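Local structure of UV damage endonuclease (Sulfolobus acidocaldarius, 3TC3) at residues I285-K290 with I294-A299; M22-V27 with K301-L306; L239-W244 with D281-M286; L60-I65 with F77-N82. The protein is a manganese-containing TIM-barrel endonuclease of DNA repair that recognises different DNA lesions by flipping dinucleotides and probably cuts the damaged strand by hydrolysis. One frame throughout, in Å; residues are numbered along the deposited sequence. Where two conformers were deposited one is given.

Contact 1: I285-K290 with I294-A299; sequences IMLEVK and ISALKA. With MN (manganese (II) ion), chain C.
Leu287 and Ala296 are the nearest backbone pair, CA to CA 6.9 Å, where strand 285-287 and helix 294-299 run roughly antiparallel, their axes 141° apart and 9.4 Å at closest approach, because the chain turns back on itself through a short connection. The side chain of Leu287 sets out toward the helix and touches it through CD1 alone. Leu287 CD1 lies 3.5 Å from Ala296 CA, rests against the carbonyl oxygen of Ser295, and comes within 3.9 Å of Ala299 CB. Two alanines suit this place: with no more than a methyl each, they let a leucine branch press tightly against the helix backbone. Val289 also starts toward the helix, but its CG2 lies against the Ser295 side chain, 3.4 Å from Ser295 CB. The neighbouring hydroxyl of Ser295 is hydrogen-bonded to Asp291, so it can line an apolar contact without losing a polar partner.

Glu288, between the two, is turned to the other side of the backbone. Glu288 OE1 binds manganese at 2.3 Å, while Glu288 OE2 lies 2.5 Å from a metal-bound water and forms a salt bridge with Arg78; Glu195, Asp220 and Asp251 complete the site's protein residues. Around the apolar side, Leu287 also touches Tyr252 of strand 249-252, Phe273 of helix 270-279 covers both Leu287 and Ala299, and Ala296 packs on Val24 and Tyr26 of strand 22-27.

Contact 2: M22-V27 with K301-L306; sequences MRVGYV and KVLKEL
Leu303 of the last helix extends its forked end over strand 22-27, where it meets Val24 with one branch and Met22 with the other. In this TIM barrel the last helix covers the seam where strand 22-27, the first of the chain, pairs with strand 283-287, the last. The Leu303 side chain starts toward the strand, and with CG beside the backbone N (chi1 -65°) its fork reaches Met22 and Val24. A leucine suits the position because its two methyls can serve two residues of the strand at once. Val24, branched at CB and thus at home in a strand, faces the CD1 branch; the modelled separation of Val24 CG2 and Leu303 CD1 is too short to be reliable.

Arg23, between Met22 and Val24 in sequence, heads away from the helix and pairs with Asp284 of the neighbouring strand 283-287. Val277 of helix 270-279 also packs on Leu303. Met22 brings a flexible chain that starts toward the helix and then bends aside. It crosses Leu303 at about a right angle, with Met22 SD 4.1 Å from Leu303 CD2.

Contact 3: L239-W244 with D281-M286; sequences LVRRTW and DEVDIM
Arg241 sets its guanidinium edge against two successive carbonyl groups, those of Asp281 and Glu282. Arg241 NH1 donates to Glu282 O at 2.8 Å in a nearly straight bond (170°), with the oxygen lying in the guanidinium plane. Arg241 NH2 donates to Asp281 O at 2.9 Å, less straight and with the acceptor tilted out of that plane. Two bonds from different nitrogens fix the rotation of the group, a task for which arginine's flat, divergent N-H donors are well suited. Its chain leaves the backbone extended and then bends at chi3, bringing the end to the loop.

Glu282 adopts a left-handed backbone conformation (phi 62°), and Glu282 N is held by Asp281 OD1 at 2.7 Å. Although opposite in charge to Arg241, its carboxylate is turned 85° from the guanidinium and forms a salt bridge with Arg247 instead; what Glu282 lays beside Arg241 is its chain, with Glu282 CG 3.5 Å from Arg241 NH1. A Val283 methyl, CG1, lies obliquely to the guanidinium, 3.7 Å from Arg241 NH2.

In this TIM barrel the bonds tie segment 239-244, which lies on helix 233-241, to the loop leading into strand 283-287, at the end of that strand remote from the manganese.

Contact 4: L60-I65 with F77-N82; sequences LCLKNI and FRISSN
Leu62 leaves the helix to one side, but with CG anti to the backbone N (chi1 180°) its fork turns toward the strand; Phe77 already starts toward the helix, and its chi1 of -166° extends the ring to meet that fork. Leu62 CD1 then meets the ring obliquely, 3.5 Å from Phe77 CE2, while the other branch, Leu62 CD2, lies 4.1 Å from Ile79 CD1. One turn along the helix, Ile65 places its CG2 over a face of the Phe77 ring. Ile65 CG2 is 4.1 Å from the Phe77 ring centroid and 27° off the normal, a CH-pi contact in which a branched aliphatic residue presents C-H groups to the aromatic cloud. Phenylalanine suits the place because it offers a broad apolar surface that both helix residues can share; Tyr26 of the adjacent strand also packs edge-to-face with it.

Ile79 continues the apolar side beyond Phe77, whereas Arg78 between them makes no contact with the helix segment and pairs with Asp251 of the manganese site. Further along, Ser80 OG accepts from Asn82 N at 2.9 Å, an ST turn that shapes the loop. Cys61 in the helix is joined to Cys35 by a disulfide. No hydrogen bond joins residues 60-65 to 77-82, so their cohesion rests on dispersion, CH-pi attraction and the exclusion of water.

In the fold
All four contacts belong to one closed eight-stranded parallel barrel. Along the chain contact 4 comes first, then contact 3, which ends on the strand where contact 1 begins; contact 2, joining the first strand to the last helix, encloses all three. Contacts 1 and 2 share helix 293-305 and have centres about 8 Å apart, while contacts 1 and 3 share strand 283-287 at about 17 Å. Strand 22-27 lies between strands 283-287 and 76-78, linking contact 4 to the rest; the centres of contacts 3 and 4 are about 23 Å apart. Contacts 1 and 4 both adjoin the manganese site through residues of their strands or the loops just after them, so helix packing and metal binding meet on the same strands.

Contact 1: I285-K290 with I294-A299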
loop_
_atom_site.group_PDB
_atom_site.type_symbol
_atom_site.label_atom_id
_atom_site.label_comp_id
_atom_site.label_asym_id
_atom_site.label_seq_id
_atom_site.Cartn_x
_atom_site.Cartn_y
_atom_site.Cartn_z
ATOM N N ILE A 285 -2.084 3.454 -10.520
ATOM C CA ILE A 285 -3.371 3.572 -9.820
ATOM C C ILE A 285 -3.693 2.267 -9.050
ATOM O O ILE A 285 -3.854 1.201 -9.674
ATOM C CB ILE A 285 -4.500 3.831 -10.785
ATOM C CG1 ILE A 285 -4.314 5.132 -11.529
ATOM C CG2 ILE A 285 -5.851 3.952 -10.045
ATOM C CD1 ILE A 285 -5.362 5.279 -12.745
ATOM N N MET A 286 -3.775 2.365 -7.718
ATOM C CA MET A 286 -4.146 1.179 -6.914
ATOM C C MET A 286 -5.604 1.218 -6.592
ATOM O O MET A 286 -6.099 2.216 -5.979
ATOM C CB MET A 286 -3.392 1.248 -5.579
ATOM C CG MET A 286 -3.670 0.000 -4.654
ATOM S SD MET A 286 -3.360 -1.603 -5.427
ATOM C CE MET A 286 -1.610 -1.429 -5.805
ATOM N N LEU A 287 -6.387 0.265 -7.079
ATOM C CA LEU A 287 -7.840 0.238 -6.789
ATOM C C LEU A 287 -8.211 -0.292 -5.465
ATOM O O LEU A 287 -7.814 -1.429 -5.124
ATOM C CB LEU A 287 -8.590 -0.594 -7.862
ATOM C CG LEU A 287 -8.219 -0.184 -9.271
ATOM C CD1 LEU A 287 -8.893 -1.174 -10.272
ATOM C CD2 LEU A 287 -8.733 1.265 -9.613
ATOM N N GLU A 288 -8.798 0.522 -4.624
ATOM C CA GLU A 288 -9.163 0.045 -3.269
ATOM C C GLU A 288 -10.682 -0.090 -3.208
ATOM O O GLU A 288 -11.456 0.878 -2.869
ATOM C CB GLU A 288 -8.745 1.125 -2.246
ATOM C CG GLU A 288 -7.242 1.274 -2.151
ATOM C CD GLU A 288 -6.816 2.150 -0.990
ATOM O OE1 GLU A 288 -7.471 3.217 -0.798
ATOM O OE2 GLU A 288 -5.796 1.845 -0.379
ATOM N N VAL A 289 -11.091 -1.151 -3.870
ATOM C CA VAL A 289 -12.546 -1.481 -3.889
ATOM C C VAL A 289 -12.670 -2.967 -3.554
ATOM O O VAL A 289 -11.765 -3.776 -3.688
ATOM C CB VAL A 289 -13.159 -1.140 -5.243
ATOM C CG1 VAL A 289 -13.371 0.409 -5.359
ATOM C CG2 VAL A 289 -12.404 -1.771 -6.438
ATOM N N LYS A 290 -13.887 -3.355 -3.166
ATOM C CA LYS A 290 -13.953 -4.619 -2.500
ATOM C C LYS A 290 -13.937 -5.805 -3.478
ATOM O O LYS A 290 -13.608 -6.906 -3.032
ATOM C CB LYS A 290 -15.287 -4.716 -1.747
ATOM C CG LYS A 290 -15.383 -3.600 -0.631
ATOM C CD LYS A 290 -14.507 -3.898 0.505
ATOM C CE LYS A 290 -14.859 -2.830 1.598
ATOM N NZ LYS A 290 -13.574 -2.260 2.122
ATOM N N ILE A 294 -11.678 -7.939 -10.155
ATOM C CA ILE A 294 -12.810 -7.724 -11.087
ATOM C C ILE A 294 -12.840 -6.201 -11.484
ATOM O O ILE A 294 -12.969 -5.857 -12.674
ATOM C CB ILE A 294 -14.096 -8.190 -10.450
ATOM C CG1 ILE A 294 -14.067 -9.732 -10.162
ATOM C CG2 ILE A 294 -15.353 -7.713 -11.363
ATOM C CD1 ILE A 294 -14.501 -10.629 -11.225
ATOM N N SER A 295 -12.624 -5.286 -10.514
ATOM C CA SER A 295 -12.467 -3.919 -10.851
ATOM C C SER A 295 -11.182 -3.641 -11.620
ATOM O O SER A 295 -11.186 -2.724 -12.464
ATOM C CB SER A 295 -12.554 -2.990 -9.608
ATOM O OG SER A 295 -13.922 -2.804 -9.282
ATOM N N ALA A 296 -10.080 -4.363 -11.332
ATOM C CA ALA A 296 -8.858 -4.130 -12.073
ATOM C C ALA A 296 -9.064 -4.481 -13.544
ATOM O O ALA A 296 -8.566 -3.743 -14.411
ATOM C CB ALA A 296 -7.745 -4.972 -11.503
ATOM N N LEU A 297 -9.862 -5.519 -13.802
ATOM C CA LEU A 297 -10.196 -5.839 -15.209
ATOM C C LEU A 297 -10.997 -4.765 -15.868
ATOM O O LEU A 297 -10.712 -4.463 -17.029
ATOM C CB LEU A 297 -10.907 -7.185 -15.339
ATOM C CG LEU A 297 -9.989 -8.348 -14.909
ATOM C CD1 LEU A 297 -10.808 -9.609 -14.853
ATOM C CD2 LEU A 297 -8.773 -8.493 -15.833
ATOM N N LYS A 298 -11.940 -4.140 -15.135
ATOM C CA LYS A 298 -12.774 -3.071 -15.718
ATOM C C LYS A 298 -11.813 -1.910 -15.989
ATOM O O LYS A 298 -11.875 -1.266 -17.069
ATOM C CB LYS A 298 -13.838 -2.654 -14.708
ATOM C CG LYS A 298 -15.003 -3.649 -14.292
ATOM C CD LYS A 298 -15.829 -2.939 -13.078
ATOM C CE LYS A 298 -17.174 -3.515 -12.779
ATOM N NZ LYS A 298 -17.782 -2.468 -11.869
ATOM N N ALA A 299 -10.869 -1.615 -15.054
ATOM C CA ALA A 299 -10.021 -0.466 -15.312
ATOM C C ALA A 299 -9.037 -0.662 -16.499
ATOM O O ALA A 299 -8.779 0.285 -17.239
ATOM C CB ALA A 299 -9.242 -0.129 -13.996
HETATM MN MN MN C . -6.235 4.785 0.313
HETATM O O HOH W 1 -5.140 3.163 1.683
#

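Contact 2: M22-V27 with K301-L306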
loop_
_atom_site.group_PDB
_atom_site.type_symbol
_atom_site.label_atom_id
_atom_site.label_comp_id
_atom_site.label_asym_id
_atom_site.label_seq_id
_atom_site.Cartn_x
_atom_site.Cartn_y
_atom_site.Cartn_z
ATOM N N MET A 22 -0.248 4.659 -17.650
ATOM C CA MET A 22 -0.785 4.318 -16.294
ATOM C C MET A 22 -0.757 2.811 -16.070
ATOM O O MET A 22 -1.101 2.040 -17.003
ATOM C CB MET A 22 -2.183 4.853 -16.134
ATOM C CG MET A 22 -2.203 6.403 -15.908
ATOM S SD MET A 22 -3.906 7.003 -16.130
ATOM C CE MET A 22 -4.044 8.325 -14.976
ATOM N N ARG A 23 -0.317 2.353 -14.885
ATOM C CA ARG A 23 -0.426 0.949 -14.493
ATOM C C ARG A 23 -1.606 0.836 -13.566
ATOM O O ARG A 23 -1.861 1.812 -12.850
ATOM C CB ARG A 23 0.791 0.417 -13.745
ATOM C CG ARG A 23 2.022 0.398 -14.592
ATOM C CD ARG A 23 3.032 0.061 -13.474
ATOM N NE ARG A 23 4.323 -0.200 -13.992
ATOM C CZ ARG A 23 5.407 0.494 -13.731
ATOM N NH1 ARG A 23 5.401 1.578 -12.965
ATOM N NH2 ARG A 23 6.530 0.094 -14.306
ATOM N N VAL A 24 -2.316 -0.272 -13.634
ATOM C CA VAL A 24 -3.399 -0.558 -12.715
ATOM C C VAL A 24 -3.002 -1.632 -11.704
ATOM O O VAL A 24 -2.312 -2.572 -12.061
ATOM C CB VAL A 24 -4.562 -1.177 -13.588
ATOM C CG1 VAL A 24 -5.714 -1.804 -12.711
ATOM C CG2 VAL A 24 -5.063 -0.176 -14.632
ATOM N N GLY A 25 -3.403 -1.435 -10.427
ATOM C CA GLY A 25 -3.261 -2.487 -9.411
ATOM C C GLY A 25 -4.477 -2.765 -8.614
ATOM O O GLY A 25 -5.424 -2.029 -8.637
ATOM N N TYR A 26 -4.368 -3.899 -7.884
ATOM C CA TYR A 26 -5.389 -4.196 -6.834
ATOM C C TYR A 26 -4.660 -4.729 -5.609
ATOM O O TYR A 26 -3.432 -4.933 -5.634
ATOM C CB TYR A 26 -6.529 -5.045 -7.324
ATOM C CG TYR A 26 -6.100 -6.395 -7.786
ATOM C CD1 TYR A 26 -5.494 -6.588 -9.084
ATOM C CD2 TYR A 26 -6.260 -7.544 -6.935
ATOM C CE1 TYR A 26 -5.067 -7.864 -9.516
ATOM C CE2 TYR A 26 -5.807 -8.796 -7.375
ATOM C CZ TYR A 26 -5.196 -8.927 -8.635
ATOM O OH TYR A 26 -4.816 -10.225 -9.008
ATOM N N VAL A 27 -5.441 -5.052 -4.568
ATOM C CA VAL A 27 -4.829 -5.207 -3.207
ATOM C C VAL A 27 -4.947 -6.650 -2.707
ATOM O O VAL A 27 -6.054 -7.225 -2.648
ATOM C CB VAL A 27 -5.608 -4.306 -2.246
ATOM C CG1 VAL A 27 -5.193 -4.548 -0.737
ATOM C CG2 VAL A 27 -5.405 -2.814 -2.672
ATOM N N LYS A 301 -9.616 -2.384 -19.111
ATOM C CA LYS A 301 -10.486 -2.233 -20.328
ATOM C C LYS A 301 -10.671 -0.748 -20.661
ATOM O O LYS A 301 -10.435 -0.374 -21.816
ATOM C CB LYS A 301 -11.811 -2.932 -20.116
ATOM C CG LYS A 301 -12.720 -2.967 -21.352
ATOM C CD LYS A 301 -14.176 -3.239 -20.922
ATOM C CE LYS A 301 -14.865 -1.866 -20.702
ATOM N NZ LYS A 301 -16.213 -1.849 -19.999
ATOM N N VAL A 302 -10.928 0.114 -19.650
ATOM C CA VAL A 302 -11.089 1.564 -19.868
ATOM C C VAL A 302 -9.770 2.151 -20.348
ATOM O O VAL A 302 -9.724 2.936 -21.300
ATOM C CB VAL A 302 -11.635 2.258 -18.583
ATOM C CG1 VAL A 302 -11.576 3.748 -18.694
ATOM C CG2 VAL A 302 -13.050 1.779 -18.257
ATOM N N LEU A 303 -8.671 1.812 -19.677
ATOM C CA LEU A 303 -7.396 2.453 -20.007
ATOM C C LEU A 303 -6.927 2.090 -21.410
ATOM O O LEU A 303 -6.299 2.926 -22.050
ATOM C CB LEU A 303 -6.262 2.151 -18.996
ATOM C CG LEU A 303 -6.593 2.734 -17.629
ATOM C CD1 LEU A 303 -5.614 2.267 -16.617
ATOM C CD2 LEU A 303 -6.536 4.221 -17.645
ATOM N N LYS A 304 -7.231 0.873 -21.862
ATOM C CA LYS A 304 -6.796 0.428 -23.183
ATOM C C LYS A 304 -7.580 1.265 -24.196
ATOM O O LYS A 304 -7.025 1.751 -25.196
ATOM C CB LYS A 304 -7.091 -1.069 -23.395
ATOM C CG LYS A 304 -6.075 -1.995 -22.728
ATOM C CD LYS A 304 -6.482 -3.499 -22.682
ATOM C CE LYS A 304 -6.245 -4.155 -24.013
ATOM N NZ LYS A 304 -6.124 -5.634 -23.912
ATOM N N GLU A 305 -8.861 1.429 -23.925
ATOM C CA GLU A 305 -9.718 2.226 -24.804
ATOM C C GLU A 305 -9.270 3.666 -24.904
ATOM O O GLU A 305 -9.324 4.260 -25.977
ATOM C CB GLU A 305 -11.165 2.072 -24.439
ATOM C CG GLU A 305 -12.049 2.902 -25.327
ATOM C CD GLU A 305 -13.233 3.413 -24.579
ATOM O OE1 GLU A 305 -13.937 2.535 -24.036
ATOM O OE2 GLU A 305 -13.457 4.670 -24.556
ATOM N N LEU A 306 -8.765 4.206 -23.816
ATOM C CA LEU A 306 -8.287 5.574 -23.776
ATOM C C LEU A 306 -6.801 5.712 -24.157
ATOM O O LEU A 306 -6.229 6.788 -24.017
ATOM C CB LEU A 306 -8.547 6.157 -22.391
ATOM C CG LEU A 306 -9.984 6.337 -21.930
ATOM C CD1 LEU A 306 -9.930 6.744 -20.457
ATOM C CD2 LEU A 306 -10.784 7.363 -22.819
#

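Contact 3: L239-W244 with D281-M286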
loop_
_atom_site.group_PDB
_atom_site.type_symbol
_atom_site.label_atom_id
_atom_site.label_comp_id
_atom_site.label_asym_id
_atom_site.label_seq_id
_atom_site.Cartn_x
_atom_site.Cartn_y
_atom_site.Cartn_z
ATOM N N LEU A 239 0.628 18.836 -7.086
ATOM C CA LEU A 239 1.400 19.066 -5.850
ATOM C C LEU A 239 2.073 17.749 -5.382
ATOM O O LEU A 239 3.295 17.728 -5.104
ATOM C CB LEU A 239 0.495 19.621 -4.761
ATOM C CG LEU A 239 0.139 21.127 -4.917
ATOM C CD1 LEU A 239 -0.975 21.392 -3.945
ATOM C CD2 LEU A 239 1.282 22.029 -4.541
ATOM N N VAL A 240 1.284 16.691 -5.308
ATOM C CA VAL A 240 1.828 15.442 -4.841
ATOM C C VAL A 240 2.858 14.838 -5.796
ATOM O O VAL A 240 3.891 14.246 -5.358
ATOM C CB VAL A 240 0.615 14.491 -4.559
ATOM C CG1 VAL A 240 1.036 13.098 -4.797
ATOM C CG2 VAL A 240 -0.072 14.824 -3.274
ATOM N N ARG A 241 2.682 15.051 -7.146
ATOM C CA ARG A 241 3.729 14.572 -8.110
ATOM C C ARG A 241 5.175 15.012 -7.820
ATOM O O ARG A 241 6.127 14.250 -8.012
ATOM C CB ARG A 241 3.342 14.950 -9.581
ATOM C CG ARG A 241 4.241 14.437 -10.666
ATOM C CD ARG A 241 3.768 15.022 -12.055
ATOM N NE ARG A 241 2.406 14.552 -12.363
ATOM C CZ ARG A 241 2.068 13.315 -12.765
ATOM N NH1 ARG A 241 2.978 12.334 -12.869
ATOM N NH2 ARG A 241 0.783 13.072 -12.984
ATOM N N ARG A 242 5.338 16.250 -7.381
ATOM C CA ARG A 242 6.650 16.821 -7.098
ATOM C C ARG A 242 7.330 16.143 -5.868
ATOM O O ARG A 242 8.516 16.339 -5.638
ATOM C CB ARG A 242 6.482 18.326 -6.938
ATOM C CG ARG A 242 5.814 18.856 -8.177
ATOM C CD ARG A 242 5.988 20.371 -8.340
ATOM N NE ARG A 242 5.928 21.132 -7.082
ATOM C CZ ARG A 242 4.946 21.983 -6.750
ATOM N NH1 ARG A 242 3.923 22.212 -7.581
ATOM N NH2 ARG A 242 4.986 22.603 -5.569
ATOM N N THR A 243 6.579 15.341 -5.092
ATOM C CA THR A 243 7.166 14.642 -3.959
ATOM C C THR A 243 7.737 13.301 -4.321
ATOM O O THR A 243 8.359 12.688 -3.481
ATOM C CB THR A 243 6.214 14.463 -2.783
ATOM O OG1 THR A 243 5.199 13.510 -3.148
ATOM C CG2 THR A 243 5.499 15.814 -2.437
ATOM N N TRP A 244 7.583 12.904 -5.596
ATOM C CA TRP A 244 8.125 11.602 -6.055
ATOM C C TRP A 244 9.318 11.820 -6.930
ATOM O O TRP A 244 9.288 12.676 -7.801
ATOM C CB TRP A 244 7.060 10.807 -6.829
ATOM C CG TRP A 244 5.945 10.390 -5.961
ATOM C CD1 TRP A 244 4.889 11.175 -5.555
ATOM C CD2 TRP A 244 5.649 9.048 -5.512
ATOM N NE1 TRP A 244 3.987 10.409 -4.779
ATOM C CE2 TRP A 244 4.399 9.139 -4.731
ATOM C CE3 TRP A 244 6.295 7.832 -5.588
ATOM C CZ2 TRP A 244 3.849 8.047 -4.048
ATOM C CZ3 TRP A 244 5.697 6.731 -4.937
ATOM C CH2 TRP A 244 4.516 6.855 -4.179
ATOM N N ASP A 281 -2.556 11.517 -15.880
ATOM C CA ASP A 281 -1.696 10.579 -16.609
ATOM C C ASP A 281 -0.397 10.391 -15.884
ATOM O O ASP A 281 -0.122 11.096 -14.892
ATOM C CB ASP A 281 -1.462 10.970 -18.100
ATOM C CG ASP A 281 -1.078 9.765 -19.018
ATOM O OD1 ASP A 281 -0.804 8.594 -18.604
ATOM O OD2 ASP A 281 -1.088 9.979 -20.274
ATOM N N GLU A 282 0.344 9.375 -16.292
ATOM C CA GLU A 282 1.683 9.180 -15.772
ATOM C C GLU A 282 1.639 8.938 -14.250
ATOM O O GLU A 282 2.302 9.630 -13.463
ATOM C CB GLU A 282 2.601 10.396 -16.157
ATOM C CG GLU A 282 3.961 10.340 -15.540
ATOM C CD GLU A 282 4.999 9.598 -16.377
ATOM O OE1 GLU A 282 5.252 10.003 -17.546
ATOM O OE2 GLU A 282 5.608 8.634 -15.824
ATOM N N VAL A 283 0.794 7.983 -13.852
ATOM C CA VAL A 283 0.583 7.632 -12.416
ATOM C C VAL A 283 0.208 6.179 -12.364
ATOM O O VAL A 283 -0.384 5.629 -13.328
ATOM C CB VAL A 283 -0.534 8.403 -11.725
ATOM C CG1 VAL A 283 -0.320 9.874 -11.605
ATOM C CG2 VAL A 283 -1.920 8.177 -12.423
ATOM N N ASP A 284 0.624 5.461 -11.323
ATOM C CA ASP A 284 0.183 4.058 -11.082
ATOM C C ASP A 284 -0.986 4.063 -10.110
ATOM O O ASP A 284 -0.884 4.711 -9.110
ATOM C CB ASP A 284 1.384 3.289 -10.558
ATOM C CG ASP A 284 2.447 3.098 -11.677
ATOM O OD1 ASP A 284 2.057 3.153 -12.871
ATOM O OD2 ASP A 284 3.577 2.896 -11.259
ATOM N N ILE A 285 -2.084 3.454 -10.520
ATOM C CA ILE A 285 -3.371 3.572 -9.820
ATOM C C ILE A 285 -3.693 2.267 -9.050
ATOM O O ILE A 285 -3.854 1.201 -9.674
ATOM C CB ILE A 285 -4.500 3.831 -10.785
ATOM C CG1 ILE A 285 -4.314 5.132 -11.529
ATOM C CG2 ILE A 285 -5.851 3.952 -10.045
ATOM C CD1 ILE A 285 -5.362 5.279 -12.745
ATOM N N MET A 286 -3.775 2.365 -7.718
ATOM C CA MET A 286 -4.146 1.179 -6.914
ATOM C C MET A 286 -5.604 1.218 -6.592
ATOM O O MET A 286 -6.099 2.216 -5.979
ATOM C CB MET A 286 -3.392 1.248 -5.579
ATOM C CG MET A 286 -3.670 0.000 -4.654
ATOM S SD MET A 286 -3.360 -1.603 -5.427
ATOM C CE MET A 286 -1.610 -1.429 -5.805
#

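Contact 4: L60-I65 with F77-N82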
loop_
_atom_site.group_PDB
_atom_site.type_symbol
_atom_site.label_atom_id
_atom_site.label_comp_id
_atom_site.label_asym_id
_atom_site.label_seq_id
_atom_site.Cartn_x
_atom_site.Cartn_y
_atom_site.Cartn_z
ATOM N N LEU A 60 3.240 -19.039 -2.695
ATOM C CA LEU A 60 2.798 -19.774 -3.919
ATOM C C LEU A 60 1.680 -19.044 -4.658
ATOM O O LEU A 60 1.705 -18.852 -5.903
ATOM C CB LEU A 60 2.295 -21.180 -3.554
ATOM C CG LEU A 60 1.898 -22.029 -4.805
ATOM C CD1 LEU A 60 2.503 -23.423 -4.733
ATOM C CD2 LEU A 60 0.370 -22.098 -5.261
ATOM N N CYS A 61 0.651 -18.650 -3.889
ATOM C CA CYS A 61 -0.510 -17.956 -4.420
ATOM C C CYS A 61 -0.096 -16.592 -4.906
ATOM O O CYS A 61 -0.523 -16.181 -5.986
ATOM C CB CYS A 61 -1.513 -17.861 -3.333
ATOM S SG CYS A 61 -2.399 -19.477 -3.089
ATOM N N LEU A 62 0.765 -15.895 -4.139
ATOM C CA LEU A 62 1.293 -14.589 -4.674
ATOM C C LEU A 62 1.967 -14.745 -6.025
ATOM O O LEU A 62 1.708 -13.936 -6.898
ATOM C CB LEU A 62 2.259 -13.951 -3.630
ATOM C CG LEU A 62 2.874 -12.588 -4.077
ATOM C CD1 LEU A 62 1.847 -11.444 -4.414
ATOM C CD2 LEU A 62 3.841 -12.117 -2.984
ATOM N N LYS A 63 2.797 -15.806 -6.223
ATOM C CA LYS A 63 3.433 -15.983 -7.512
ATOM C C LYS A 63 2.371 -16.219 -8.563
ATOM O O LYS A 63 2.435 -15.620 -9.615
ATOM C CB LYS A 63 4.378 -17.205 -7.478
ATOM C CG LYS A 63 5.105 -17.441 -8.780
ATOM C CD LYS A 63 6.155 -16.391 -9.167
ATOM C CE LYS A 63 6.728 -16.609 -10.614
ATOM N NZ LYS A 63 7.540 -17.903 -10.776
ATOM N N ASN A 64 1.382 -17.035 -8.241
ATOM C CA ASN A 64 0.299 -17.298 -9.204
ATOM C C ASN A 64 -0.490 -16.024 -9.560
ATOM O O ASN A 64 -0.808 -15.794 -10.724
ATOM C CB ASN A 64 -0.611 -18.371 -8.684
ATOM C CG ASN A 64 0.046 -19.741 -8.733
ATOM O OD1 ASN A 64 1.049 -19.951 -9.451
ATOM N ND2 ASN A 64 -0.462 -20.652 -7.930
ATOM N N ILE A 65 -0.765 -15.191 -8.545
ATOM C CA ILE A 65 -1.394 -13.939 -8.818
ATOM C C ILE A 65 -0.598 -13.021 -9.724
ATOM O O ILE A 65 -1.177 -12.370 -10.623
ATOM C CB ILE A 65 -1.694 -13.223 -7.410
ATOM C CG1 ILE A 65 -2.790 -13.938 -6.641
ATOM C CG2 ILE A 65 -1.997 -11.690 -7.620
ATOM C CD1 ILE A 65 -3.042 -13.358 -5.228
ATOM N N PHE A 77 0.735 -4.032 -7.858
ATOM C CA PHE A 77 0.082 -4.902 -6.862
ATOM C C PHE A 77 0.458 -4.454 -5.475
ATOM O O PHE A 77 1.585 -4.023 -5.244
ATOM C CB PHE A 77 0.533 -6.370 -7.071
ATOM C CG PHE A 77 -0.336 -7.334 -6.322
ATOM C CD1 PHE A 77 -1.704 -7.522 -6.691
ATOM C CD2 PHE A 77 0.185 -8.086 -5.201
ATOM C CE1 PHE A 77 -2.511 -8.368 -5.869
ATOM C CE2 PHE A 77 -0.645 -8.962 -4.457
ATOM C CZ PHE A 77 -2.023 -9.128 -4.835
ATOM N N ARG A 78 -0.488 -4.597 -4.558
ATOM C CA ARG A 78 -0.256 -4.314 -3.114
ATOM C C ARG A 78 -0.141 -5.650 -2.405
ATOM O O ARG A 78 -1.120 -6.362 -2.244
ATOM C CB ARG A 78 -1.278 -3.361 -2.436
ATOM C CG ARG A 78 -0.768 -3.022 -0.960
ATOM C CD ARG A 78 -1.885 -2.177 -0.213
ATOM N NE ARG A 78 -2.093 -0.864 -0.892
ATOM C CZ ARG A 78 -3.230 -0.184 -0.671
ATOM N NH1 ARG A 78 -4.145 -0.646 0.169
ATOM N NH2 ARG A 78 -3.419 0.942 -1.240
ATOM N N ILE A 79 1.086 -6.042 -2.043
ATOM C CA ILE A 79 1.296 -7.365 -1.369
ATOM C C ILE A 79 0.702 -7.330 0.038
ATOM O O ILE A 79 0.860 -6.348 0.785
ATOM C CB ILE A 79 2.776 -7.664 -1.312
ATOM C CG1 ILE A 79 3.294 -7.868 -2.726
ATOM C CG2 ILE A 79 3.043 -8.932 -0.440
ATOM C CD1 ILE A 79 4.866 -8.126 -2.800
ATOM N N SER A 80 -0.002 -8.409 0.353
ATOM C CA SER A 80 -0.640 -8.493 1.659
ATOM C C SER A 80 0.363 -8.460 2.835
ATOM O O SER A 80 1.427 -9.119 2.764
ATOM C CB SER A 80 -1.410 -9.854 1.748
ATOM O OG SER A 80 -1.881 -10.003 3.102
ATOM N N SER A 81 0.028 -7.727 3.869
ATOM C CA SER A 81 0.843 -7.722 5.141
ATOM C C SER A 81 0.746 -9.043 5.846
ATOM O O SER A 81 1.585 -9.341 6.732
ATOM C CB SER A 81 0.440 -6.573 6.053
ATOM O OG SER A 81 0.609 -5.361 5.342
ATOM N N ASN A 82 -0.229 -9.882 5.467
ATOM C CA ASN A 82 -0.299 -11.228 6.130
ATOM C C ASN A 82 0.635 -12.213 5.499
ATOM O O ASN A 82 0.679 -13.402 5.932
ATOM C CB ASN A 82 -1.755 -11.757 6.020
ATOM C CG ASN A 82 -2.696 -11.022 6.817
ATOM O OD1 ASN A 82 -2.339 -10.352 7.789
ATOM N ND2 ASN A 82 -4.012 -11.224 6.503
#